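Local atomic coordinates of phosphoribosylformylglycinamidine cyclo-ligase (Thermus thermophilus HB8, PDB entry 5AVM), a protein that probably catalyses the ATP-dependent ring closure of formylglycinamidine ribonucleotide to 5-aminoimidazole ribonucleotide in de novo purine biosynthesis. Residues B[55-60]-B[158-163]; B[77-82]-B[116-121]; B[95-100]-B[227-232]; B[108-113]-B[148-153]; B[262-267]-B[323-328]. All blocks are in the same frame, centred on the assembly; numbering follows the deposited sequence.

Interaction 1 (B[55-60]-B[158-163])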
# COMPACT_ATOMS: atom_id res chain seq x y z
N VAL B 55 -2.40 6.27 -20.22
CA VAL B 55 -2.55 4.99 -19.55
C VAL B 55 -2.25 5.18 -18.07
O VAL B 55 -1.20 5.70 -17.71
CB VAL B 55 -1.56 3.93 -20.10
CG1 VAL B 55 -1.72 2.61 -19.35
CG2 VAL B 55 -1.78 3.74 -21.60
N LEU B 56 -3.18 4.76 -17.22
CA LEU B 56 -2.96 4.88 -15.79
C LEU B 56 -1.99 3.78 -15.36
O LEU B 56 -2.14 2.61 -15.72
CB LEU B 56 -4.27 4.74 -15.02
CG LEU B 56 -5.30 5.86 -15.18
CD1 LEU B 56 -6.48 5.60 -14.27
CD2 LEU B 56 -4.68 7.21 -14.85
N VAL B 57 -0.98 4.19 -14.61
CA VAL B 57 0.01 3.28 -14.08
C VAL B 57 0.18 3.58 -12.60
O VAL B 57 -0.33 4.59 -12.10
CB VAL B 57 1.38 3.45 -14.78
CG1 VAL B 57 1.28 3.02 -16.23
CG2 VAL B 57 1.83 4.89 -14.70
N ALA B 58 0.87 2.71 -11.89
CA ALA B 58 1.09 2.93 -10.47
C ALA B 58 2.10 1.93 -9.95
O ALA B 58 2.43 0.94 -10.60
CB ALA B 58 -0.23 2.82 -9.69
N THR B 59 2.58 2.21 -8.75
CA THR B 59 3.55 1.37 -8.09
C THR B 59 3.29 1.55 -6.60
O THR B 59 2.75 2.57 -6.18
CB THR B 59 4.99 1.85 -8.45
OG1 THR B 59 5.96 1.02 -7.79
CG2 THR B 59 5.20 3.29 -8.04
N THR B 60 3.64 0.54 -5.81
CA THR B 60 3.50 0.62 -4.36
C THR B 60 4.87 0.20 -3.81
O THR B 60 5.48 -0.74 -4.31
CB THR B 60 2.36 -0.29 -3.84
OG1 THR B 60 2.05 0.09 -2.49
CG2 THR B 60 2.74 -1.77 -3.90
N GLY B 158 0.30 7.40 -11.61
CA GLY B 158 0.83 8.29 -12.62
C GLY B 158 0.15 8.10 -13.94
O GLY B 158 -0.89 7.46 -14.02
N VAL B 159 0.73 8.65 -15.00
CA VAL B 159 0.14 8.52 -16.32
C VAL B 159 1.23 8.52 -17.37
O VAL B 159 2.27 9.15 -17.20
CB VAL B 159 -0.88 9.68 -16.56
CG1 VAL B 159 -0.16 11.03 -16.57
CG2 VAL B 159 -1.66 9.44 -17.85
N VAL B 160 1.00 7.80 -18.47
CA VAL B 160 1.97 7.71 -19.55
C VAL B 160 1.24 7.45 -20.87
O VAL B 160 0.20 6.79 -20.89
CB VAL B 160 2.98 6.57 -19.27
CG1 VAL B 160 2.24 5.25 -19.14
CG2 VAL B 160 4.03 6.51 -20.38
N GLU B 161 1.76 7.98 -21.98
CA GLU B 161 1.14 7.74 -23.28
C GLU B 161 1.58 6.33 -23.67
O GLU B 161 2.76 6.01 -23.63
CB GLU B 161 1.63 8.75 -24.31
CG GLU B 161 1.24 10.19 -23.97
CD GLU B 161 -0.23 10.48 -24.19
OE1 GLU B 161 -0.88 11.03 -23.26
OE2 GLU B 161 -0.74 10.17 -25.28
N ARG B 162 0.60 5.50 -24.03
CA ARG B 162 0.85 4.10 -24.38
C ARG B 162 2.07 3.82 -25.24
O ARG B 162 2.90 2.98 -24.90
CB ARG B 162 -0.38 3.51 -25.06
CG ARG B 162 -0.36 1.99 -25.22
CD ARG B 162 -0.55 1.63 -26.68
NE ARG B 162 -1.54 2.50 -27.30
CZ ARG B 162 -1.52 2.85 -28.58
NH1 ARG B 162 -0.57 2.40 -29.38
NH2 ARG B 162 -2.47 3.64 -29.06
N SER B 163 2.20 4.52 -26.36
CA SER B 163 3.33 4.28 -27.23
C SER B 163 4.65 4.83 -26.70
O SER B 163 5.71 4.60 -27.29
CB SER B 163 3.03 4.82 -28.64
OG SER B 163 2.54 6.14 -28.59

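Interaction 2 (B[77-82]-B[116-121])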
# COMPACT_ATOMS: atom_id res chain seq x y z
N SER B 77 13.20 12.72 9.52
CA SER B 77 12.97 13.87 8.65
C SER B 77 13.11 13.58 7.16
O SER B 77 12.52 14.28 6.33
CB SER B 77 13.95 14.99 8.99
OG SER B 77 15.22 14.70 8.42
N GLY B 78 13.91 12.57 6.83
CA GLY B 78 14.12 12.25 5.43
C GLY B 78 13.31 11.09 4.91
O GLY B 78 13.15 10.95 3.70
N LEU B 79 12.78 10.27 5.81
CA LEU B 79 12.00 9.10 5.40
C LEU B 79 10.87 9.44 4.43
O LEU B 79 10.49 8.61 3.59
CB LEU B 79 11.47 8.37 6.65
CG LEU B 79 12.58 7.81 7.55
CD1 LEU B 79 11.98 6.99 8.68
CD2 LEU B 79 13.52 6.94 6.73
N GLY B 80 10.34 10.66 4.52
CA GLY B 80 9.28 11.06 3.62
C GLY B 80 9.77 11.14 2.19
O GLY B 80 9.06 10.82 1.25
N PHE B 81 11.01 11.58 2.02
CA PHE B 81 11.56 11.67 0.67
C PHE B 81 12.01 10.30 0.18
O PHE B 81 11.91 9.99 -1.01
CB PHE B 81 12.73 12.67 0.63
CG PHE B 81 12.31 14.10 0.84
CD1 PHE B 81 11.87 14.54 2.09
CD2 PHE B 81 12.33 15.00 -0.23
CE1 PHE B 81 11.46 15.86 2.28
CE2 PHE B 81 11.91 16.32 -0.05
CZ PHE B 81 11.48 16.75 1.21
N ASP B 82 12.49 9.47 1.10
CA ASP B 82 12.94 8.13 0.73
C ASP B 82 11.81 7.36 0.06
O ASP B 82 12.02 6.73 -0.97
CB ASP B 82 13.42 7.35 1.96
CG ASP B 82 14.83 7.77 2.40
OD1 ASP B 82 15.76 7.73 1.56
OD2 ASP B 82 15.01 8.13 3.58
N ALA B 116 4.08 12.45 13.65
CA ALA B 116 3.97 13.80 13.13
C ALA B 116 5.15 14.15 12.24
O ALA B 116 4.98 14.78 11.20
CB ALA B 116 3.86 14.79 14.27
N ALA B 117 6.35 13.74 12.66
CA ALA B 117 7.57 14.00 11.91
C ALA B 117 7.58 13.28 10.57
O ALA B 117 8.20 13.74 9.61
CB ALA B 117 8.78 13.59 12.72
N LEU B 118 6.89 12.14 10.51
CA LEU B 118 6.79 11.36 9.28
C LEU B 118 5.78 12.05 8.37
O LEU B 118 6.08 12.36 7.22
CB LEU B 118 6.34 9.93 9.58
CG LEU B 118 7.38 9.00 10.18
CD1 LEU B 118 6.76 7.63 10.46
CD2 LEU B 118 8.57 8.88 9.23
N LEU B 119 4.57 12.28 8.88
CA LEU B 119 3.54 12.95 8.10
C LEU B 119 4.12 14.26 7.58
O LEU B 119 3.86 14.67 6.45
CB LEU B 119 2.32 13.24 8.96
CG LEU B 119 1.58 11.99 9.41
CD1 LEU B 119 0.41 12.35 10.30
CD2 LEU B 119 1.11 11.24 8.17
N ALA B 120 4.90 14.92 8.43
CA ALA B 120 5.52 16.18 8.07
C ALA B 120 6.43 15.99 6.87
O ALA B 120 6.41 16.79 5.93
CB ALA B 120 6.30 16.72 9.24
N SER B 121 7.24 14.93 6.92
CA SER B 121 8.20 14.60 5.87
C SER B 121 7.56 14.26 4.52
O SER B 121 7.98 14.76 3.48
CB SER B 121 9.09 13.44 6.33
OG SER B 121 10.18 13.25 5.44

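Interaction 3 (B[95-100]-B[227-232])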
# COMPACT_ATOMS: atom_id res chain seq x y z
N GLY B 95 8.02 5.14 -17.71
CA GLY B 95 7.90 6.24 -18.66
C GLY B 95 6.80 7.20 -18.24
O GLY B 95 6.40 8.07 -19.01
N ALA B 96 6.34 7.09 -17.00
CA ALA B 96 5.26 7.92 -16.52
C ALA B 96 5.61 9.07 -15.59
O ALA B 96 6.69 9.12 -15.01
CB ALA B 96 4.20 7.04 -15.86
N GLU B 97 4.66 10.00 -15.47
CA GLU B 97 4.76 11.17 -14.60
C GLU B 97 3.79 10.94 -13.44
O GLU B 97 2.73 10.33 -13.62
CB GLU B 97 4.35 12.46 -15.33
CG GLU B 97 5.28 12.90 -16.42
CD GLU B 97 5.30 14.40 -16.57
OE1 GLU B 97 5.97 15.07 -15.74
OE2 GLU B 97 4.64 14.92 -17.49
N PRO B 98 4.12 11.44 -12.24
CA PRO B 98 3.24 11.25 -11.08
C PRO B 98 1.95 12.06 -11.11
O PRO B 98 1.94 13.19 -11.57
CB PRO B 98 4.15 11.64 -9.91
CG PRO B 98 5.02 12.70 -10.49
CD PRO B 98 5.36 12.14 -11.86
N LEU B 99 0.87 11.45 -10.61
CA LEU B 99 -0.44 12.10 -10.53
C LEU B 99 -0.84 12.39 -9.07
O LEU B 99 -1.46 13.41 -8.78
CB LEU B 99 -1.53 11.23 -11.18
CG LEU B 99 -1.69 11.26 -12.71
CD1 LEU B 99 -2.77 10.26 -13.12
CD2 LEU B 99 -2.06 12.66 -13.17
N PHE B 100 -0.50 11.48 -8.16
CA PHE B 100 -0.80 11.67 -6.74
C PHE B 100 -0.26 10.51 -5.89
O PHE B 100 -0.05 9.41 -6.40
CB PHE B 100 -2.31 11.85 -6.53
CG PHE B 100 -3.15 10.70 -7.03
CD1 PHE B 100 -3.26 9.52 -6.29
CD2 PHE B 100 -3.87 10.81 -8.23
CE1 PHE B 100 -4.07 8.47 -6.73
CE2 PHE B 100 -4.67 9.76 -8.68
CZ PHE B 100 -4.77 8.59 -7.93
N GLU B 227 15.32 15.14 -14.05
CA GLU B 227 16.13 14.61 -15.15
C GLU B 227 15.24 14.26 -16.34
O GLU B 227 15.29 14.91 -17.38
CB GLU B 227 16.87 13.35 -14.71
CG GLU B 227 18.29 13.56 -14.25
CD GLU B 227 18.40 14.17 -12.88
OE1 GLU B 227 17.38 14.26 -12.17
OE2 GLU B 227 19.54 14.55 -12.50
N PHE B 228 14.44 13.21 -16.16
CA PHE B 228 13.52 12.72 -17.19
C PHE B 228 12.78 13.82 -17.92
O PHE B 228 12.68 13.79 -19.15
CB PHE B 228 12.52 11.74 -16.58
CG PHE B 228 13.05 10.34 -16.44
CD1 PHE B 228 14.05 10.06 -15.52
CD2 PHE B 228 12.60 9.33 -17.27
CE1 PHE B 228 14.61 8.77 -15.44
CE2 PHE B 228 13.15 8.04 -17.20
CZ PHE B 228 14.15 7.76 -16.28
N ARG B 229 12.25 14.78 -17.18
CA ARG B 229 11.52 15.87 -17.82
C ARG B 229 12.42 16.62 -18.79
O ARG B 229 11.99 17.01 -19.87
CB ARG B 229 10.94 16.81 -16.75
CG ARG B 229 9.66 16.26 -16.14
CD ARG B 229 9.18 17.05 -14.93
NE ARG B 229 7.86 16.61 -14.46
CZ ARG B 229 7.33 16.97 -13.29
NH1 ARG B 229 8.00 17.76 -12.47
NH2 ARG B 229 6.12 16.53 -12.94
N LEU B 230 13.69 16.79 -18.42
CA LEU B 230 14.63 17.48 -19.29
C LEU B 230 14.82 16.71 -20.58
O LEU B 230 14.99 17.30 -21.65
CB LEU B 230 15.99 17.61 -18.59
CG LEU B 230 16.03 18.43 -17.30
CD1 LEU B 230 17.44 18.40 -16.74
CD2 LEU B 230 15.57 19.85 -17.58
N LEU B 231 14.79 15.38 -20.49
CA LEU B 231 14.95 14.54 -21.66
C LEU B 231 13.65 14.47 -22.46
O LEU B 231 13.67 14.39 -23.69
CB LEU B 231 15.38 13.14 -21.24
CG LEU B 231 16.74 13.06 -20.56
CD1 LEU B 231 16.93 11.66 -20.01
CD2 LEU B 231 17.84 13.41 -21.55
N TRP B 232 12.52 14.48 -21.76
CA TRP B 232 11.24 14.43 -22.44
C TRP B 232 11.03 15.72 -23.24
O TRP B 232 10.68 15.68 -24.42
CB TRP B 232 10.09 14.23 -21.44
CG TRP B 232 10.05 12.86 -20.82
CD1 TRP B 232 10.44 11.69 -21.40
CD2 TRP B 232 9.53 12.52 -19.52
NE1 TRP B 232 10.20 10.63 -20.55
CE2 TRP B 232 9.64 11.12 -19.39
CE3 TRP B 232 8.99 13.26 -18.47
CZ2 TRP B 232 9.22 10.44 -18.24
CZ3 TRP B 232 8.57 12.58 -17.32
CH2 TRP B 232 8.70 11.18 -17.22

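Interaction 4 (B[108-113]-B[148-153])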
# COMPACT_ATOMS: atom_id res chain seq x y z
N SER B 108 4.43 -0.55 15.92
CA SER B 108 4.13 -1.25 17.17
C SER B 108 3.30 -0.24 17.96
O SER B 108 2.27 -0.58 18.55
CB SER B 108 5.42 -1.57 17.92
OG SER B 108 5.15 -2.14 19.18
N HIS B 109 3.75 1.00 17.94
CA HIS B 109 3.04 2.07 18.62
C HIS B 109 3.24 3.39 17.88
O HIS B 109 4.35 3.91 17.80
CB HIS B 109 3.48 2.20 20.07
CG HIS B 109 2.71 3.22 20.84
ND1 HIS B 109 2.96 4.57 20.74
CD2 HIS B 109 1.63 3.09 21.65
CE1 HIS B 109 2.07 5.23 21.46
NE2 HIS B 109 1.25 4.36 22.02
N LEU B 110 2.14 3.92 17.36
CA LEU B 110 2.15 5.17 16.62
C LEU B 110 2.55 6.36 17.49
O LEU B 110 1.71 7.19 17.85
CB LEU B 110 0.76 5.40 16.00
CG LEU B 110 0.26 4.30 15.07
CD1 LEU B 110 -1.20 4.54 14.74
CD2 LEU B 110 1.09 4.29 13.79
N ASP B 111 3.84 6.46 17.80
CA ASP B 111 4.35 7.55 18.63
C ASP B 111 3.92 8.89 18.06
O ASP B 111 4.21 9.19 16.91
CB ASP B 111 5.88 7.50 18.67
CG ASP B 111 6.43 7.69 20.07
OD1 ASP B 111 6.41 6.71 20.84
OD2 ASP B 111 6.86 8.81 20.39
N GLU B 112 3.22 9.70 18.86
CA GLU B 112 2.77 11.01 18.40
C GLU B 112 3.95 11.79 17.83
O GLU B 112 3.85 12.44 16.79
CB GLU B 112 2.12 11.81 19.54
CG GLU B 112 1.82 13.28 19.16
CD GLU B 112 0.82 13.97 20.10
OE1 GLU B 112 1.09 14.06 21.32
OE2 GLU B 112 -0.23 14.42 19.60
N GLY B 113 5.09 11.72 18.51
CA GLY B 113 6.26 12.42 18.03
C GLY B 113 6.64 12.00 16.62
O GLY B 113 6.42 12.76 15.68
N GLY B 148 8.82 -0.66 19.10
CA GLY B 148 9.37 0.55 18.51
C GLY B 148 9.52 0.57 17.00
O GLY B 148 9.94 1.58 16.44
N ALA B 149 9.18 -0.53 16.34
CA ALA B 149 9.31 -0.63 14.89
C ALA B 149 8.16 0.02 14.12
O ALA B 149 7.04 0.16 14.63
CB ALA B 149 9.43 -2.10 14.48
N TRP B 150 8.47 0.43 12.89
CA TRP B 150 7.53 1.08 11.97
C TRP B 150 7.73 0.54 10.56
O TRP B 150 8.80 0.06 10.22
CB TRP B 150 7.78 2.58 11.91
CG TRP B 150 7.20 3.41 13.01
CD1 TRP B 150 7.65 3.52 14.29
CD2 TRP B 150 6.08 4.29 12.90
NE1 TRP B 150 6.88 4.41 14.99
CE2 TRP B 150 5.90 4.90 14.16
CE3 TRP B 150 5.19 4.62 11.86
CZ2 TRP B 150 4.88 5.82 14.41
CZ3 TRP B 150 4.18 5.53 12.10
CH2 TRP B 150 4.03 6.12 13.37
N ASP B 151 6.69 0.65 9.74
CA ASP B 151 6.76 0.22 8.35
C ASP B 151 6.12 1.36 7.58
O ASP B 151 4.95 1.68 7.76
CB ASP B 151 5.98 -1.07 8.12
CG ASP B 151 6.22 -1.67 6.75
OD1 ASP B 151 6.49 -0.90 5.81
OD2 ASP B 151 6.14 -2.90 6.60
N ILE B 152 6.91 1.98 6.71
CA ILE B 152 6.44 3.10 5.92
C ILE B 152 6.29 2.65 4.48
O ILE B 152 7.29 2.38 3.79
CB ILE B 152 7.45 4.26 6.04
CG1 ILE B 152 7.67 4.57 7.53
CG2 ILE B 152 6.95 5.48 5.27
CD1 ILE B 152 8.78 5.54 7.80
N ALA B 153 5.04 2.55 4.03
CA ALA B 153 4.73 2.13 2.67
C ALA B 153 3.83 3.17 2.03
O ALA B 153 3.31 4.05 2.71
CB ALA B 153 4.04 0.79 2.69
O HOH W 1 6.43 1.67 17.02

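Interaction 5 (B[262-267]-B[323-328])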
# COMPACT_ATOMS: atom_id res chain seq x y z
N GLY B 262 21.90 -9.18 -22.92
CA GLY B 262 22.45 -8.96 -21.60
C GLY B 262 23.16 -7.62 -21.63
O GLY B 262 23.24 -7.00 -22.68
N ALA B 263 23.66 -7.17 -20.48
CA ALA B 263 24.34 -5.88 -20.41
C ALA B 263 25.83 -6.01 -20.10
O ALA B 263 26.27 -7.00 -19.52
CB ALA B 263 23.68 -5.00 -19.36
N GLU B 264 26.58 -5.00 -20.50
CA GLU B 264 28.03 -4.96 -20.29
C GLU B 264 28.36 -3.66 -19.56
O GLU B 264 28.30 -2.58 -20.14
CB GLU B 264 28.73 -4.99 -21.64
CG GLU B 264 30.22 -5.14 -21.59
CD GLU B 264 30.82 -5.18 -22.99
OE1 GLU B 264 30.96 -4.09 -23.61
OE2 GLU B 264 31.14 -6.29 -23.46
N VAL B 265 28.73 -3.77 -18.28
CA VAL B 265 29.05 -2.59 -17.48
C VAL B 265 30.54 -2.43 -17.20
O VAL B 265 31.14 -3.24 -16.50
CB VAL B 265 28.30 -2.64 -16.12
CG1 VAL B 265 28.67 -1.44 -15.27
CG2 VAL B 265 26.80 -2.69 -16.36
N ARG B 266 31.14 -1.38 -17.74
CA ARG B 266 32.57 -1.12 -17.53
C ARG B 266 32.80 -0.59 -16.12
O ARG B 266 32.27 0.46 -15.76
CB ARG B 266 33.09 -0.09 -18.53
CG ARG B 266 32.88 -0.43 -19.99
CD ARG B 266 33.66 0.55 -20.86
NE ARG B 266 33.34 1.94 -20.54
CZ ARG B 266 32.29 2.60 -21.01
NH1 ARG B 266 31.45 2.00 -21.85
NH2 ARG B 266 32.09 3.86 -20.65
N ARG B 267 33.59 -1.30 -15.32
CA ARG B 267 33.88 -0.89 -13.95
C ARG B 267 34.62 0.44 -13.94
O ARG B 267 35.54 0.66 -14.72
CB ARG B 267 34.75 -1.94 -13.25
CG ARG B 267 34.58 -3.35 -13.76
CD ARG B 267 35.63 -4.27 -13.17
NE ARG B 267 35.33 -4.62 -11.79
CZ ARG B 267 35.03 -5.85 -11.39
NH1 ARG B 267 34.99 -6.84 -12.28
NH2 ARG B 267 34.77 -6.10 -10.12
N ARG B 323 26.84 -1.23 -22.54
CA ARG B 323 26.16 -1.50 -23.79
C ARG B 323 25.35 -2.79 -23.67
O ARG B 323 25.66 -3.65 -22.84
CB ARG B 323 27.22 -1.62 -24.89
CG ARG B 323 26.72 -1.48 -26.31
CD ARG B 323 27.90 -1.51 -27.26
NE ARG B 323 27.51 -1.33 -28.65
CZ ARG B 323 28.37 -1.28 -29.67
NH1 ARG B 323 29.67 -1.40 -29.44
NH2 ARG B 323 27.93 -1.12 -30.91
N VAL B 324 24.31 -2.91 -24.49
CA VAL B 324 23.45 -4.09 -24.51
C VAL B 324 24.01 -5.07 -25.52
O VAL B 324 23.92 -4.86 -26.74
CB VAL B 324 22.01 -3.71 -24.92
CG1 VAL B 324 21.14 -4.96 -25.02
CG2 VAL B 324 21.43 -2.73 -23.92
N VAL B 325 24.59 -6.16 -25.03
CA VAL B 325 25.19 -7.16 -25.89
C VAL B 325 24.45 -8.49 -25.83
O VAL B 325 23.67 -8.73 -24.91
CB VAL B 325 26.66 -7.40 -25.51
CG1 VAL B 325 27.44 -6.09 -25.61
CG2 VAL B 325 26.76 -7.98 -24.11
N PRO B 326 24.70 -9.36 -26.81
CA PRO B 326 24.06 -10.68 -26.88
C PRO B 326 24.27 -11.52 -25.62
O PRO B 326 25.25 -11.34 -24.88
CB PRO B 326 24.70 -11.31 -28.11
CG PRO B 326 24.90 -10.12 -29.00
CD PRO B 326 25.47 -9.10 -28.04
N GLY B 327 23.35 -12.45 -25.39
CA GLY B 327 23.42 -13.30 -24.22
C GLY B 327 22.35 -12.87 -23.23
O GLY B 327 21.18 -12.72 -23.60
N GLU B 328 22.75 -12.68 -21.98
CA GLU B 328 21.81 -12.27 -20.94
C GLU B 328 22.53 -12.08 -19.62
O GLU B 328 23.66 -12.54 -19.44
CB GLU B 328 20.70 -13.29 -20.77
CG GLU B 328 21.17 -14.62 -20.24
CD GLU B 328 20.02 -15.53 -19.89
OE1 GLU B 328 19.23 -15.87 -20.80
OE2 GLU B 328 19.90 -15.92 -18.70

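Interaction 1 (B[55-60]-B[158-163])
An antiparallel strand pair at the outermost strand, within this chain, of the mixed sheet of the AIR synthase N-terminal domain joins residues 55-60 to 158-163, with Val55 facing Val160, Leu56 facing Val159 and Val57 facing Gly158. The two outer pairs are hydrogen-bonded and the middle one is not. At the first, Val55 N donates to Val160 O at 2.7 Å and Val160 N returns a bond to Val55 O at 3.1 Å. At the other, Gly158 N reaches Val57 O at 2.9 Å, arriving from above the carbonyl plane, while the reverse bond from Val57 N to Gly158 O is weak. Val159 CA, of the middle pair, also makes a CA-H...O contact with Val55 O of the pair beside it.

Side chains divide between the two faces. Leu56 and Val159 lie on one, where both also touch Leu99 of strand 97-107; there Leu56 packs against Phe100 of the second subunit as well. Val55, Val57 and Val160 share the other face. Val160 CG1 stands between its own backbone N and carbonyl carbon (chi1 59°) and meets Val57 CG1 at 3.8 Å, the two side chains crossing at about a right angle. Gly158 brings no side chain to this face, and Val57 CG2 rests on its carbonyl carbon. Beyond the strand end, Val55 CG2 touches Arg162 CB at 3.7 Å.

Interaction 2 (B[77-82]-B[116-121])
Ser121 presses its side chain from helix 112-129 into the backbone at the start of helix 79-92. Its CB points toward residues 77-82 and lies 3.5 Å from both Ser77 O and Gly80 N. One bond further, OG stands anti to its own backbone N (chi1 -170°) and has two backbone partners. It donates to Ser77 O at 2.7 Å, approaching from well above that carbonyl plane, and accepts a weak, bent bond from Gly80 N at 2.8 Å. The hydroxyl thus ties together two backbone groups three residues apart. Gly80 makes this closeness possible, because a CB there would collide with Ser121 OG. Beside the hydroxyl, Phe81 CE1 comes to 3.8 Å from Ser121 O.

An apolar contact accompanies the polar one: Leu118 CD2 touches Leu79 at both CB and CD1, each at 3.9 Å, as the two side chains cross obliquely. Both leucines also pack on Ile152 of strand 150-161, so that the two helices meet over the sheet of the N-terminal domain. Leu79 also packs on Thr67 and Ala70 of helix 66-72, whereas Phe81 touches Glu124, Ala125 and Ala128 of helix 112-129.

Interaction 3 (B[95-100]-B[227-232])
Glu97 OE1 meets the edge of the Arg229 guanidinium and Ala96 O the edge of the Trp232 indole, while Gly95 O and Glu97 CG come to the indole obliquely. OE1 lies almost in the guanidinium plane and is met by NE at 2.8 Å in a nearly straight salt-bridge bond running close to the carboxylate C-O axis. A weak second bond comes from NH2 to the same oxygen. Both bonds fall on OE1, and the carboxylate plane stands 83° from the guanidinium rather than lying flat against it in a two-oxygen pairing. On the indole, Ala96 O is 3.6 Å from CH2, and Glu97 CG comes to CZ3 at 3.4 Å. One indole face carries Phe228 O of its own helix.

This contact joins the two domains: strand 97-107 belongs to the N-terminal family region and helix 225-233 to the C-terminal one. Gly95, at positive phi, is the C-prime residue of the Schellman motif that ends helix 79-92, and its O lies 3.8 Å from Trp232 CZ2. An alanine in place of Glu97 would probably leave the Arg229 charge without this mate and open a gap beside Trp232 CZ3. Phe228 and Trp232 also touch Leu92 of helix 79-92.

Interaction 4 (B[108-113]-B[148-153])
Ser108 and Ala149 make the direct polar link between the turn that follows strand 97-107 and the start of strand 150-161: Ser108 N donates to Ala149 O at 3.0 Å. The same carbonyl accepts from a water at 2.9 Å, and that water in turn accepts from His109 N, so successive backbone N-H groups reach one oxygen, the second through the water. Ser108 CB packs 3.7 Å from Gly148 N, while its OG bonds to Glu147.

Apolar packing centres on Trp150. Leu110 CD2 comes obliquely to the six-membered ring, 3.5 Å from CH2 and 3.7 Å from CZ3, with the two side chains crossing at about a right angle. Leu110 CB points away from the strand; CG is anti to the carbonyl carbon (chi1 -58°), and from it CD2 comes back to the indole. Leu110 CA adds a contact at 3.6 Å to Trp150 CZ2. The indole also touches Leu115 and Leu118 of helix 112-129. An alanine at Trp150 would probably leave a gap beside Leu110 CD2 and these leucines.

Polar backbone also borders the indole. Asp111 N lies near the ring plane, 3.6 Å from CZ2, and His109 O stands 3.8 Å from NE1. Leu110 is the centre of an inverse gamma turn that carries the chain past the indole and into helix 112-129.

The chemistry thus divides: one direct bond and a water tie Ser108 and His109 to Ala149 O, whereas the turn around Leu110 is held to Trp150 mainly by shape and apolar contact.

Interaction 5 (B[262-267]-B[323-328])
Gly262 N donates to Val325 O at 2.7 Å, nearly in line with the carbonyl, in the shortest bond between residues 262-267 and 323-328. The return bond runs from Val325 N to Gly262 O at 2.8 Å, with the donor tilted from the carbonyl plane. Gly262 O is also approached by Val324 CA, 3.4 Å away in a CA-H...O contact, and lies 3.7 Å from Val324 CG1. One pair further on, Glu264 N bonds to Arg323 O at 2.9 Å.

Side-chain contact is slight. Glu264 CB rests 3.6 Å from Arg323 O, and its CG, anti to the backbone N (chi1 -172°), begins an extended chain on the face it shares with Arg323 and Val325. The opposite charges of Glu264 and Arg323 do not meet; Glu264 OE2 has a long, weak ion pair with Arg331 instead. Ala263 and Val324 occupy the other face, where both pack on Leu177 of strand 176-181.

The chain turns at Gly327, and Glu328 CA comes to 3.4 Å from Gly262 CA. A CB on Gly262 would collide with the backbone of Glu328. The hydrogen-bonded pairs Gly262-Val325 and Glu264-Arg323, with Ala263-Val324 non-hydrogen-bonded between them, form an antiparallel ladder that joins strands 261-265 and 319-326 in the mixed sheet of the AIR synthase C-terminal domain.

How the interactions relate
Interactions 1 and 5 are both antiparallel strand pairings built mainly on backbone bonds, but in the sheets of different domains, with centres about 28 Å apart. Interactions 2 and 4 share helix 112-129 and meet in a buried apolar layer, where Leu118 packs on Trp150 and Ile152; interaction 2 adds a hydroxyl bound to backbone at the start of a helix, interaction 4 a backbone bond and a water at the start of a strand. Interaction 3 is a surface contact and alone among the five bridges the two family regions, through a charged pair and an indole. It touches interaction 1 directly, since Val159 N probably bonds to Glu97 O across neighbouring strands. Interactions 1 and 4 use opposite ends of strand 150-161, and both reach the second subunit.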